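Local coordinates for HTH cro/C1-type domain-containing protein (Pseudomonas aeruginosa, PDB 4O8B) that probably activates transcription by binding promoter DNA through a helix-turn-helix domain, and controls motility and biofilm formation through the small RNA rsmZ, at residues Q52-L57 against A62-P67. Residues are numbered along the deposited sequence; the frame is centred on the assembly and turned at random.
Sequences QLAMVL and AYLYCP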
loop_
_atom_site.group_PDB
_atom_site.type_symbol
_atom_site.label_atom_id
_atom_site.label_comp_id
_atom_site.label_asym_id
_atom_site.label_seq_id
_atom_site.Cartn_x
_atom_site.Cartn_y
_atom_site.Cartn_z
ATOM N N GLN A 52 7.152 3.758 10.978
ATOM C CA GLN A 52 7.700 5.003 11.506
ATOM C C GLN A 52 7.725 6.078 10.424
ATOM O O GLN A 52 7.371 7.234 10.671
ATOM C CB GLN A 52 9.126 4.789 12.026
ATOM C CG GLN A 52 9.251 3.768 13.139
ATOM C CD GLN A 52 10.679 3.634 13.639
ATOM O OE1 GLN A 52 11.129 2.533 13.972
ATOM N NE2 GLN A 52 11.388 4.751 13.708
ATOM N N LEU A 53 8.154 5.692 9.227
ATOM C CA LEU A 53 8.230 6.608 8.096
ATOM C C LEU A 53 6.857 7.126 7.712
ATOM O O LEU A 53 6.681 8.319 7.471
ATOM C CB LEU A 53 8.872 5.906 6.899
ATOM C CG LEU A 53 10.367 5.603 7.029
ATOM C CD1 LEU A 53 10.818 4.694 5.897
ATOM C CD2 LEU A 53 11.147 6.914 7.013
ATOM N N ALA A 54 5.885 6.222 7.652
ATOM C CA ALA A 54 4.522 6.589 7.299
ATOM C C ALA A 54 3.948 7.587 8.296
ATOM O O ALA A 54 3.374 8.606 7.908
ATOM C CB ALA A 54 3.645 5.342 7.241
ATOM N N MET A 55 4.103 7.293 9.584
ATOM C CA MET A 55 3.589 8.166 10.633
ATOM C C MET A 55 4.187 9.562 10.511
ATOM O O MET A 55 3.466 10.557 10.483
ATOM C CB MET A 55 3.924 7.579 12.008
ATOM C CG MET A 55 3.166 8.215 13.160
ATOM S SD MET A 55 1.376 8.033 12.974
ATOM C CE MET A 55 1.206 6.256 13.152
ATOM N N VAL A 56 5.519 9.628 10.435
ATOM C CA VAL A 56 6.219 10.900 10.318
ATOM C C VAL A 56 5.826 11.644 9.050
ATOM O O VAL A 56 5.428 12.811 9.106
ATOM C CB VAL A 56 7.749 10.694 10.314
ATOM C CG1 VAL A 56 8.457 12.026 10.141
ATOM C CG2 VAL A 56 8.182 10.024 11.607
ATOM N N LEU A 57 5.936 10.972 7.908
ATOM C CA LEU A 57 5.590 11.576 6.623
ATOM C C LEU A 57 4.110 11.930 6.527
ATOM O O LEU A 57 3.709 12.690 5.646
ATOM C CB LEU A 57 5.978 10.643 5.473
ATOM C CG LEU A 57 7.414 10.746 4.955
ATOM C CD1 LEU A 57 7.674 9.624 3.962
ATOM C CD2 LEU A 57 7.620 12.101 4.304
ATOM N N ALA A 62 0.485 2.216 2.828
ATOM C CA ALA A 62 0.164 1.665 1.519
ATOM C C ALA A 62 0.737 2.513 0.385
ATOM O O ALA A 62 1.220 1.978 -0.611
ATOM C CB ALA A 62 -1.350 1.550 1.366
ATOM N N TYR A 63 0.676 3.832 0.544
ATOM C CA TYR A 63 1.188 4.745 -0.465
ATOM C C TYR A 63 2.643 4.429 -0.811
ATOM O O TYR A 63 3.015 4.368 -1.988
ATOM C CB TYR A 63 1.092 6.190 0.026
ATOM C CG TYR A 63 1.731 7.195 -0.904
ATOM C CD1 TYR A 63 1.192 7.445 -2.164
ATOM C CD2 TYR A 63 2.914 7.850 -0.549
ATOM C CE1 TYR A 63 1.793 8.360 -3.039
ATOM C CE2 TYR A 63 3.521 8.762 -1.410
ATOM C CZ TYR A 63 2.965 8.994 -2.660
ATOM O OH TYR A 63 3.562 9.883 -3.519
ATOM N N LEU A 64 3.454 4.240 0.223
ATOM C CA LEU A 64 4.876 3.940 0.043
ATOM C C LEU A 64 5.099 2.593 -0.635
ATOM O O LEU A 64 6.219 2.263 -1.028
ATOM C CB LEU A 64 5.574 3.966 1.401
ATOM C CG LEU A 64 5.445 5.294 2.161
ATOM C CD1 LEU A 64 5.875 5.114 3.607
ATOM C CD2 LEU A 64 6.282 6.357 1.475
ATOM N N TYR A 65 4.024 1.826 -0.785
ATOM C CA TYR A 65 4.085 0.511 -1.425
ATOM C C TYR A 65 3.101 0.433 -2.588
ATOM O O TYR A 65 2.642 -0.650 -2.950
ATOM C CB TYR A 65 3.763 -0.589 -0.410
ATOM C CG TYR A 65 4.887 -0.908 0.547
ATOM C CD1 TYR A 65 5.959 -1.716 0.154
ATOM C CD2 TYR A 65 4.891 -0.392 1.846
ATOM C CE1 TYR A 65 6.993 -2.016 1.034
ATOM C CE2 TYR A 65 5.930 -0.686 2.734
ATOM C CZ TYR A 65 6.976 -1.491 2.319
ATOM O OH TYR A 65 7.999 -1.777 3.195
ATOM N N CYS A 66 2.782 1.584 -3.170
ATOM C CA CYS A 66 1.850 1.653 -4.295
ATOM C C CYS A 66 2.568 1.972 -5.602
ATOM O O CYS A 66 2.747 3.136 -5.950
ATOM C CB CYS A 66 0.781 2.709 -4.018
ATOM S SG CYS A 66 -0.259 3.082 -5.443
ATOM N N PRO A 67 2.987 0.942 -6.344
ATOM C CA PRO A 67 3.689 1.145 -7.618
ATOM C C PRO A 67 2.829 1.795 -8.706
ATOM O O PRO A 67 3.351 2.482 -9.582
ATOM C CB PRO A 67 4.150 -0.263 -7.993
ATOM C CG PRO A 67 3.079 -1.125 -7.408
ATOM C CD PRO A 67 2.866 -0.499 -6.047
#
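Leu57 N donates to Leu53 O at 2.8 Å, a bond of the last turn of helix 47-57. This turn presents Leu57 and Ala54 to Leu64, which lies in the connection to helix 69-79. Within 62-67, Leu64 alone touches 52-57, and its two methyl groups divide the work. CD1 points at the helix backbone and lies 4.2 Å from Ala54 N. The same methyl is 4.3 Å from Ala54 CB. CD2 turns toward the end of the helix and meets Leu57 CD1 at 4.3 Å, methyl against methyl. The first torsion of Leu64 (chi1 -58°) sets CG opposite its own carbonyl carbon, and the extended second torsion (chi2 167°) carries CD1 on toward Ala54. The small side chain of Ala54 probably lets the methyl come this close to the main chain.

The backbone around Leu64 is curled by two short-range bonds, Tyr65 N to Ala62 O at 2.8 Å and Cys66 N to Tyr63 O at 3.0 Å. Leu57 also packs on Ala9, Ala13 and Leu20, and Leu64 on Met1, so the contact is part of the hydrophobic core of the helix-turn-helix domain. Tyr65 OH is hydrogen-bonded to Ser50 OG, on helix 47-57, and the Tyr65 ring stacks on Tyr65 of the second subunit.

All three touching residues are buried and apolar. Methyl packing over an interface that buries 112 Å², both sides summed, has little directionality. The directional bonds nearby are the backbone pairing of Leu64 with Leu2 and the Tyr65 to Ser50 link, which probably help to fix how Leu64 is held.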